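PDB 5DLL: aminopeptidase N from Francisella tularensis subsp. tularensis, which cleaves single amino acids from the N-termini of peptides as a zinc-dependent M1 aminopeptidase, and probably helps to degrade intracellular peptides left by protein breakdown. Local coordinates for residues 356-359 with 360-363; 408-411 with 412-416; 668-671 with 672-675; 765-769 with 770-774. All blocks are in the same frame, centred on the assembly; numbering follows the deposited sequence. Where two conformers were deposited one is given.

Contact 1. Residues 356-359 with 360-363; sequences DVRI and IRSA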
loop_
_atom_site.group_PDB
_atom_site.type_symbol
_atom_site.label_atom_id
_atom_site.label_comp_id
_atom_site.label_asym_id
_atom_site.label_seq_id
_atom_site.Cartn_x
_atom_site.Cartn_y
_atom_site.Cartn_z
ATOM N N ASP A 356 -8.071 -4.582 -2.866
ATOM C CA ASP A 356 -6.810 -4.798 -3.589
ATOM C C ASP A 356 -7.020 -4.817 -5.103
ATOM O O ASP A 356 -6.166 -4.349 -5.855
ATOM C CB ASP A 356 -6.130 -6.102 -3.147
ATOM C CG ASP A 356 -5.713 -6.091 -1.675
ATOM O OD1 ASP A 356 -5.547 -4.996 -1.090
ATOM O OD2 ASP A 356 -5.549 -7.190 -1.100
ATOM N N VAL A 357 -8.151 -5.362 -5.543
ATOM C CA VAL A 357 -8.497 -5.372 -6.966
ATOM C C VAL A 357 -8.852 -3.970 -7.480
ATOM O O VAL A 357 -8.461 -3.603 -8.590
ATOM C CB VAL A 357 -9.658 -6.342 -7.264
ATOM C CG1 VAL A 357 -10.099 -6.233 -8.722
ATOM C CG2 VAL A 357 -9.251 -7.772 -6.935
ATOM N N ARG A 358 -9.592 -3.200 -6.683
ATOM C CA ARG A 358 -9.938 -1.825 -7.048
ATOM C C ARG A 358 -8.687 -1.007 -7.392
ATOM O O ARG A 358 -8.726 -0.162 -8.285
ATOM C CB ARG A 358 -10.727 -1.134 -5.924
ATOM C CG ARG A 358 -12.154 -1.634 -5.719
ATOM C CD ARG A 358 -12.849 -1.954 -7.032
ATOM N NE ARG A 358 -12.696 -0.878 -8.005
ATOM C CZ ARG A 358 -13.142 -0.930 -9.256
ATOM N NH1 ARG A 358 -13.775 -2.011 -9.694
ATOM N NH2 ARG A 358 -12.951 0.100 -10.069
ATOM N N ILE A 359 -7.585 -1.268 -6.686
ATOM C CA ILE A 359 -6.291 -0.624 -6.969
ATOM C C ILE A 359 -5.726 -1.050 -8.323
ATOM O O ILE A 359 -5.224 -0.213 -9.073
ATOM C CB ILE A 359 -5.253 -0.914 -5.851
ATOM C CG1 ILE A 359 -5.516 -0.004 -4.646
ATOM C CG2 ILE A 359 -3.825 -0.721 -6.341
ATOM C CD1 ILE A 359 -4.682 -0.333 -3.424
ATOM N N ILE A 360 -5.807 -2.342 -8.629
ATOM C CA ILE A 360 -5.308 -2.857 -9.905
ATOM C C ILE A 360 -6.121 -2.325 -11.086
ATOM O O ILE A 360 -5.555 -1.946 -12.108
ATOM C CB ILE A 360 -5.293 -4.398 -9.943
ATOM C CG1 ILE A 360 -4.360 -4.954 -8.863
ATOM C CG2 ILE A 360 -4.865 -4.903 -11.318
ATOM C CD1 ILE A 360 -2.933 -4.448 -8.941
ATOM N N ARG A 361 -7.440 -2.289 -10.946
ATOM C CA ARG A 361 -8.302 -1.775 -12.013
ATOM C C ARG A 361 -8.240 -0.260 -12.151
ATOM O O ARG A 361 -8.376 0.265 -13.253
ATOM C CB ARG A 361 -9.744 -2.207 -11.783
ATOM C CG ARG A 361 -9.952 -3.690 -11.998
ATOM C CD ARG A 361 -11.362 -4.089 -11.628
ATOM N NE ARG A 361 -11.647 -5.464 -12.009
ATOM C CZ ARG A 361 -12.734 -6.133 -11.641
ATOM N NH1 ARG A 361 -13.654 -5.560 -10.871
ATOM N NH2 ARG A 361 -12.897 -7.388 -12.041
ATOM N N SER A 362 -8.045 0.437 -11.034
ATOM C CA SER A 362 -7.892 1.890 -11.052
ATOM C C SER A 362 -6.470 2.293 -11.455
ATOM O O SER A 362 -6.223 2.613 -12.615
ATOM C CB SER A 362 -8.269 2.491 -9.692
ATOM O OG SER A 362 -8.187 3.900 -9.717
ATOM N N ALA A 363 -5.534 2.229 -10.511
ATOM C CA ALA A 363 -4.207 2.832 -10.681
ATOM C C ALA A 363 -3.268 2.024 -11.571
ATOM O O ALA A 363 -2.602 2.585 -12.441
ATOM C CB ALA A 363 -3.561 3.050 -9.322
#
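V357, R358 and R361 meet along one face of helix 349-369, in the M1 peptidase domain. V357 and R361 are four residues apart. Their side chains run alongside each other and point the same way. The R361 chain is extended from CG to NE, with chi2 at 175°, and this carries it past the valine. V357 CG1 lies 3.7 Å from R361 NE, over one face of the guanidinium and offset toward its rim.

R358, next to V357 in sequence and three residues before R361, reaches the same arginine. It was deposited in two conformers, so its placement is less certain. In one of them the chain bends at chi2 and chi3 and folds its end back toward R361. NH1 of R358 then lies 3.7 Å from CD of R361, at the edge of the R361 guanidinium. The two guanidinium planes are 72° apart, so they do not stack. R361 NH1 forms a salt bridge with D570, and R358 NH2 has a long, weak ion pair with E622. These carboxylates probably offset the nearness of the two positive charges.

The backbone bonds are those of a helix. R361 N to V357 O is 2.9 Å and nearly straight. S362 N to R358 O is also 2.9 Å. The bonds I360 N to D356 O and A363 N to I359 O are weak, and a wider pi-type turn occurs at 360-363.

F540 touches V357, I360 and R361, while W569 touches both arginines. This is i/i+4 packing of an aliphatic side chain on an arginine along an alpha helix, on a face that packs against helix 565-581 of the C-terminal helical domain.

Contact 2. Residues 408-411 with 412-416; sequences GEEG and FQKGM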
loop_
_atom_site.group_PDB
_atom_site.type_symbol
_atom_site.label_atom_id
_atom_site.label_comp_id
_atom_site.label_asym_id
_atom_site.label_seq_id
_atom_site.Cartn_x
_atom_site.Cartn_y
_atom_site.Cartn_z
ATOM N N GLY A 408 -1.957 -24.046 -5.058
ATOM C CA GLY A 408 -2.744 -24.243 -3.844
ATOM C C GLY A 408 -1.881 -23.985 -2.623
ATOM O O GLY A 408 -0.651 -23.926 -2.726
ATOM N N GLU A 409 -2.520 -23.839 -1.464
ATOM C CA GLU A 409 -1.818 -23.439 -0.242
ATOM C C GLU A 409 -0.675 -24.390 0.106
ATOM O O GLU A 409 0.449 -23.953 0.343
ATOM C CB GLU A 409 -2.795 -23.338 0.935
ATOM C CG GLU A 409 -2.154 -23.049 2.296
ATOM C CD GLU A 409 -1.633 -21.626 2.460
ATOM O OE1 GLU A 409 -2.014 -20.732 1.675
ATOM O OE2 GLU A 409 -0.843 -21.397 3.401
ATOM N N GLU A 410 -0.966 -25.682 0.129
ATOM C CA GLU A 410 -0.012 -26.672 0.617
ATOM C C GLU A 410 1.272 -26.641 -0.209
ATOM O O GLU A 410 2.372 -26.615 0.348
ATOM C CB GLU A 410 -0.642 -28.068 0.605
ATOM C CG GLU A 410 0.031 -29.076 1.532
ATOM C CD GLU A 410 -0.749 -30.378 1.672
ATOM O OE1 GLU A 410 -1.831 -30.516 1.056
ATOM O OE2 GLU A 410 -0.281 -31.273 2.407
ATOM N N GLY A 411 1.117 -26.612 -1.533
ATOM C CA GLY A 411 2.247 -26.563 -2.464
ATOM C C GLY A 411 2.971 -25.227 -2.504
ATOM O O GLY A 411 4.163 -25.164 -2.809
ATOM N N PHE A 412 2.247 -24.152 -2.212
ATOM C CA PHE A 412 2.837 -22.824 -2.101
ATOM C C PHE A 412 3.743 -22.737 -0.872
ATOM O O PHE A 412 4.837 -22.179 -0.950
ATOM C CB PHE A 412 1.732 -21.773 -2.026
ATOM C CG PHE A 412 2.230 -20.352 -2.058
ATOM C CD1 PHE A 412 2.587 -19.756 -3.261
ATOM C CD2 PHE A 412 2.315 -19.603 -0.891
ATOM C CE1 PHE A 412 3.034 -18.444 -3.300
ATOM C CE2 PHE A 412 2.759 -18.292 -0.923
ATOM C CZ PHE A 412 3.122 -17.713 -2.130
ATOM N N GLN A 413 3.292 -23.296 0.251
ATOM C CA GLN A 413 4.114 -23.378 1.464
ATOM C C GLN A 413 5.322 -24.302 1.276
ATOM O O GLN A 413 6.395 -24.033 1.814
ATOM C CB GLN A 413 3.287 -23.852 2.664
ATOM C CG GLN A 413 2.174 -22.909 3.097
ATOM C CD GLN A 413 2.669 -21.527 3.476
ATOM O OE1 GLN A 413 3.816 -21.355 3.894
ATOM N NE2 GLN A 413 1.799 -20.529 3.331
ATOM N N LYS A 414 5.146 -25.391 0.528
ATOM C CA LYS A 414 6.279 -26.237 0.116
ATOM C C LYS A 414 7.331 -25.424 -0.645
ATOM O O LYS A 414 8.532 -25.664 -0.509
ATOM C CB LYS A 414 5.819 -27.399 -0.776
ATOM C CG LYS A 414 5.236 -28.604 -0.057
ATOM C CD LYS A 414 4.914 -29.696 -1.069
ATOM C CE LYS A 414 4.346 -30.949 -0.419
ATOM N NZ LYS A 414 2.971 -30.754 0.122
ATOM N N GLY A 415 6.864 -24.483 -1.464
ATOM C CA GLY A 415 7.743 -23.605 -2.227
ATOM C C GLY A 415 8.437 -22.551 -1.383
ATOM O O GLY A 415 9.586 -22.206 -1.655
ATOM N N MET A 416 7.737 -22.026 -0.373
ATOM C CA MET A 416 8.343 -21.101 0.597
ATOM C C MET A 416 9.402 -21.829 1.413
ATOM O O MET A 416 10.517 -21.338 1.578
ATOM C CB MET A 416 7.294 -20.533 1.558
ATOM C CG MET A 416 6.219 -19.681 0.907
ATOM S SD MET A 416 6.870 -18.209 0.103
ATOM C CE MET A 416 7.589 -17.347 1.501
#
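F412, Q413, K414 and G415 each give their backbone N-H to the carbonyl four residues earlier, on G408, E409, E410 and G411, within helix 390-423 of the M1 peptidase domain. Q413 N to E409 O, at 2.9 Å, is the straightest of the four. The helix is kinked at E409 and E410, whose N atoms have no bond to the turn before.

E409 and Q413 form an i/i+4 side-chain bridge. Q413 NE2 donates to E409 OE2 at 2.8 Å. The amide meets the oxygen from above the carboxylate plane, 43° out of it. The E409 chain bends at chi2 (72°), which brings its carboxylate round to the glutamine. Its other oxygen, OE1, forms a salt bridge with R252 and a hydrogen bond with H404. These partners together fix the rotation of the carboxylate.

The F412 ring leads away from the preceding turn, with CG anti to the backbone N (chi1 -174°). It meets F337 and H404, with planes about 60° apart in each case, and it also touches M437 of helix 430-439. Q413 and M416 touch F253 of helix 236-253. G411 O accepts a further bond from N441 ND2.

E410 and K414 lie side by side on an exposed face. Their charges are near each other but beyond a salt bridge, with K414 NZ 4.0 Å from E410 OE2 and 3.7 Å from E410 CG.

Contact 3. Residues 668-671 with 672-675; sequences AEQI and AKRK
The R674 guanidinium lies flat over the backbone of Q670 and I671, in the first turns of helix 668-685. One face is set on Q670 O, which sits over the centre of the group, 3.4 Å from CZ of R674. I671 N lies under the same face, toward NH2. NE and NH2 have partners outside the two segments: NE forms a salt bridge with D297, at the start of helix 297-312, and NH2 donates to S665 O. The guanidinium is thus held at its face and through NE and NH2. Through D297 the arginine links the C-terminal helical domain, of the ARM-repeat type, to the peptidase domain.

A bend at chi3 (-69°) folds the arginine back over the helix. There I671 crosses it obliquely, with CG1 3.5 Å from R674 NH2. Q670 lends its CB, 4.0 Å from R674 NH1.

Q670 and K673 run side by side and point the same way. The aliphatic CD of K673 lies 4.0 Å from Q670 OE1, and K673 NZ goes on to bond Q657 O.

The main chain keeps the i/i+4 bonds of an alpha helix. A672, K673 and R674 each donate their N-H to the carbonyl four residues earlier, on A668, E669 and Q670. K673 N to E669 O is 3.0 Å. The next bond, K675 N to I671 O, is weak. A672 and K675 both touch A606 of helix 605-612. The K675 chain passes near I671, its CE 4.2 Å from I671 CG2.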
loop_
_atom_site.group_PDB
_atom_site.type_symbol
_atom_site.label_atom_id
_atom_site.label_comp_id
_atom_site.label_asym_id
_atom_site.label_seq_id
_atom_site.Cartn_x
_atom_site.Cartn_y
_atom_site.Cartn_z
ATOM N N ALA A 668 -14.571 -9.129 14.003
ATOM C CA ALA A 668 -14.954 -9.004 12.589
ATOM C C ALA A 668 -16.469 -8.906 12.371
ATOM O O ALA A 668 -16.915 -8.312 11.383
ATOM C CB ALA A 668 -14.385 -10.166 11.786
ATOM N N GLU A 669 -17.245 -9.491 13.287
ATOM C CA GLU A 669 -18.707 -9.461 13.221
ATOM C C GLU A 669 -19.256 -8.090 13.611
ATOM O O GLU A 669 -20.151 -7.570 12.938
ATOM C CB GLU A 669 -19.317 -10.547 14.122
ATOM C CG GLU A 669 -20.804 -10.800 13.878
ATOM C CD GLU A 669 -21.396 -11.870 14.789
ATOM O OE1 GLU A 669 -20.628 -12.576 15.477
ATOM O OE2 GLU A 669 -22.639 -12.009 14.817
ATOM N N GLN A 670 -18.724 -7.518 14.693
ATOM C CA GLN A 670 -19.115 -6.170 15.135
ATOM C C GLN A 670 -18.704 -5.083 14.135
ATOM O O GLN A 670 -19.423 -4.101 13.937
ATOM C CB GLN A 670 -18.532 -5.857 16.520
ATOM C CG GLN A 670 -19.184 -6.633 17.657
ATOM C CD GLN A 670 -20.667 -6.339 17.788
ATOM O OE1 GLN A 670 -21.505 -7.231 17.647
ATOM N NE2 GLN A 670 -21.000 -5.077 18.038
ATOM N N ILE A 671 -17.555 -5.272 13.501
ATOM C CA ILE A 671 -17.079 -4.353 12.477
ATOM C C ILE A 671 -17.986 -4.409 11.243
ATOM O O ILE A 671 -18.418 -3.368 10.741
ATOM C CB ILE A 671 -15.611 -4.660 12.099
ATOM C CG1 ILE A 671 -14.694 -4.367 13.293
ATOM C CG2 ILE A 671 -15.167 -3.833 10.899
ATOM C CD1 ILE A 671 -13.329 -5.016 13.200
ATOM N N ALA A 672 -18.277 -5.622 10.773
ATOM C CA ALA A 672 -19.116 -5.833 9.584
ATOM C C ALA A 672 -20.544 -5.337 9.786
ATOM O O ALA A 672 -21.182 -4.859 8.844
ATOM C CB ALA A 672 -19.130 -7.307 9.208
ATOM N N LYS A 673 -21.033 -5.474 11.018
ATOM C CA LYS A 673 -22.360 -4.988 11.423
ATOM C C LYS A 673 -22.420 -3.472 11.230
ATOM O O LYS A 673 -23.348 -2.954 10.605
ATOM C CB LYS A 673 -22.625 -5.346 12.899
ATOM C CG LYS A 673 -24.002 -5.913 13.226
ATOM C CD LYS A 673 -23.929 -6.786 14.482
ATOM C CE LYS A 673 -25.254 -6.910 15.230
ATOM N NZ LYS A 673 -26.208 -7.907 14.664
ATOM N N ARG A 674 -21.400 -2.785 11.747
ATOM C CA ARG A 674 -21.328 -1.319 11.733
ATOM C C ARG A 674 -21.299 -0.695 10.343
ATOM O O ARG A 674 -21.748 0.439 10.162
ATOM C CB ARG A 674 -20.102 -0.827 12.512
ATOM C CG ARG A 674 -20.334 -0.638 14.001
ATOM C CD ARG A 674 -19.152 0.061 14.654
ATOM N NE ARG A 674 -17.971 -0.799 14.692
ATOM C CZ ARG A 674 -17.707 -1.698 15.642
ATOM N NH1 ARG A 674 -18.536 -1.876 16.665
ATOM N NH2 ARG A 674 -16.596 -2.426 15.570
ATOM N N LYS A 675 -20.755 -1.405 9.364
ATOM C CA LYS A 675 -20.689 -0.840 8.020
ATOM C C LYS A 675 -21.938 -1.137 7.198
ATOM O O LYS A 675 -22.378 -0.278 6.437
ATOM C CB LYS A 675 -19.404 -1.226 7.283
ATOM C CG LYS A 675 -19.126 -2.706 7.121
ATOM C CD LYS A 675 -17.800 -2.915 6.403
ATOM C CE LYS A 675 -16.611 -2.443 7.233
ATOM N NZ LYS A 675 -15.306 -2.786 6.606
#

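Contact 4. Residues 765-769 with 770-774; sequences GLVNH and PAYNP
H769, P770, A771 and Y772 form a type I beta turn in the C-terminal helical domain. The turn follows helix 759-767 and leads toward helix 777-788.

One backbone hydrogen bond closes the turn and a second ties its first residue to the helix end. Y772 N donates to H769 O at 2.9 Å across the turn. Just before it, H769 N bonds L766 O at 3.1 Å. The carbonyl of A771 accepts a bond from K779 NZ of helix 777-788.

The histidine ring makes a CH-pi contact with its neighbour. P770 CD lies over one face, 3.6 Å from the centroid of the H769 ring and 22° off the ring normal. A771 CB lies at the ring edge, in its plane, 3.5 Å from H769 ND1. The ring also meets Y734 edge-to-face and W747 at about 45°, so aromatic partners outside the turn help to hold it.

Apolar contacts join the turn to the end of the helix. Y772 has CG anti to its own N (chi1 -173°), and this swings the ring over V767. V767 CG1 lies over one face of the tyrosine ring. Both residues also touch L783 of helix 777-788. A771 touches V744 and W747 of helix 741-752.

The nearest side-chain atoms of the valine-tyrosine pair are V767 CB and Y772 CD2, 3.9 Å apart.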
loop_
_atom_site.group_PDB
_atom_site.type_symbol
_atom_site.label_atom_id
_atom_site.label_comp_id
_atom_site.label_asym_id
_atom_site.label_seq_id
_atom_site.Cartn_x
_atom_site.Cartn_y
_atom_site.Cartn_z
ATOM N N GLY A 765 -14.799 29.192 3.204
ATOM C CA GLY A 765 -14.892 29.680 4.576
ATOM C C GLY A 765 -13.957 28.919 5.498
ATOM O O GLY A 765 -13.510 29.451 6.518
ATOM N N LEU A 766 -13.665 27.670 5.134
ATOM C CA LEU A 766 -12.793 26.810 5.932
ATOM C C LEU A 766 -11.306 27.155 5.819
ATOM O O LEU A 766 -10.563 26.947 6.777
ATOM C CB LEU A 766 -13.018 25.329 5.587
ATOM C CG LEU A 766 -14.292 24.696 6.159
ATOM C CD1 LEU A 766 -14.472 23.280 5.626
ATOM C CD2 LEU A 766 -14.279 24.703 7.683
ATOM N N VAL A 767 -10.865 27.688 4.680
ATOM C CA VAL A 767 -9.452 28.071 4.536
ATOM C C VAL A 767 -9.075 29.193 5.515
ATOM O O VAL A 767 -7.934 29.270 5.972
ATOM C CB VAL A 767 -9.066 28.468 3.084
ATOM C CG1 VAL A 767 -9.483 27.388 2.092
ATOM C CG2 VAL A 767 -9.648 29.821 2.699
ATOM N N ASN A 768 -10.047 30.039 5.852
ATOM C CA ASN A 768 -9.844 31.149 6.789
ATOM C C ASN A 768 -10.033 30.725 8.253
ATOM O O ASN A 768 -9.719 31.484 9.171
ATOM C CB ASN A 768 -10.799 32.298 6.449
ATOM C CG ASN A 768 -10.810 32.630 4.961
ATOM O OD1 ASN A 768 -9.760 32.711 4.321
ATOM N ND2 ASN A 768 -12.004 32.813 4.403
ATOM N N HIS A 769 -10.539 29.509 8.450
ATOM C CA HIS A 769 -10.811 28.949 9.776
ATOM C C HIS A 769 -9.500 28.493 10.433
ATOM O O HIS A 769 -8.629 27.950 9.753
ATOM C CB HIS A 769 -11.772 27.762 9.619
ATOM C CG HIS A 769 -12.670 27.537 10.794
ATOM N ND1 HIS A 769 -12.490 26.500 11.683
ATOM C CD2 HIS A 769 -13.766 28.211 11.219
ATOM C CE1 HIS A 769 -13.431 26.547 12.608
ATOM N NE2 HIS A 769 -14.219 27.575 12.349
ATOM N N PRO A 770 -9.354 28.702 11.761
ATOM C CA PRO A 770 -8.096 28.344 12.433
ATOM C C PRO A 770 -7.821 26.839 12.432
ATOM O O PRO A 770 -6.672 26.424 12.595
ATOM C CB PRO A 770 -8.312 28.843 13.865
ATOM C CG PRO A 770 -9.787 28.769 14.058
ATOM C CD PRO A 770 -10.369 29.161 12.729
ATOM N N ALA A 771 -8.877 26.042 12.264
ATOM C CA ALA A 771 -8.756 24.599 12.051
ATOM C C ALA A 771 -7.977 24.256 10.779
ATOM O O ALA A 771 -7.374 23.187 10.696
ATOM C CB ALA A 771 -10.132 23.959 11.995
ATOM N N TYR A 772 -8.012 25.147 9.788
ATOM C CA TYR A 772 -7.201 24.994 8.584
ATOM C C TYR A 772 -5.869 25.721 8.722
ATOM O O TYR A 772 -5.757 26.719 9.436
ATOM C CB TYR A 772 -7.952 25.525 7.361
ATOM C CG TYR A 772 -7.261 25.259 6.033
ATOM C CD1 TYR A 772 -7.227 23.980 5.483
ATOM C CD2 TYR A 772 -6.650 26.290 5.323
ATOM C CE1 TYR A 772 -6.600 23.734 4.273
ATOM C CE2 TYR A 772 -6.027 26.054 4.106
ATOM C CZ TYR A 772 -6.004 24.774 3.585
ATOM O OH TYR A 772 -5.379 24.538 2.379
ATOM N N ASN A 773 -4.865 25.183 8.035
ATOM C CA ASN A 773 -3.550 25.794 7.913
ATOM C C ASN A 773 -2.900 25.238 6.642
ATOM O O ASN A 773 -2.649 24.034 6.558
ATOM C CB ASN A 773 -2.688 25.476 9.137
ATOM C CG ASN A 773 -1.477 26.380 9.249
ATOM O OD1 ASN A 773 -0.769 26.628 8.270
ATOM N ND2 ASN A 773 -1.227 26.877 10.453
ATOM N N PRO A 774 -2.636 26.105 5.647
ATOM C CA PRO A 774 -2.076 25.641 4.371
ATOM C C PRO A 774 -0.613 25.194 4.444
ATOM O O PRO A 774 -0.116 24.584 3.493
ATOM C CB PRO A 774 -2.211 26.867 3.462
ATOM C CG PRO A 774 -2.168 28.029 4.392
ATOM C CD PRO A 774 -2.810 27.570 5.672
#

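In the fold
Contacts 1 and 2 both lie in the peptidase domain, with centres 26 Å apart. Contacts 3 and 4 lie in the C-terminal helical domain, with centres 35 Å apart. Contact 1 is the one near the active site: the side chain of D356 is about 10 Å from that of the zinc ligand H309 and about 14 Å from the zinc ion. Contact 3 is 24 Å from contact 1 between centres, and both reach across the boundary of the two domains. Contacts 2 and 4 lie on opposite sides of the chain's centre, with their centres 54 Å apart. No two of the four touch; the nearest atoms, about 12 Å apart, belong to contacts 1 and 3.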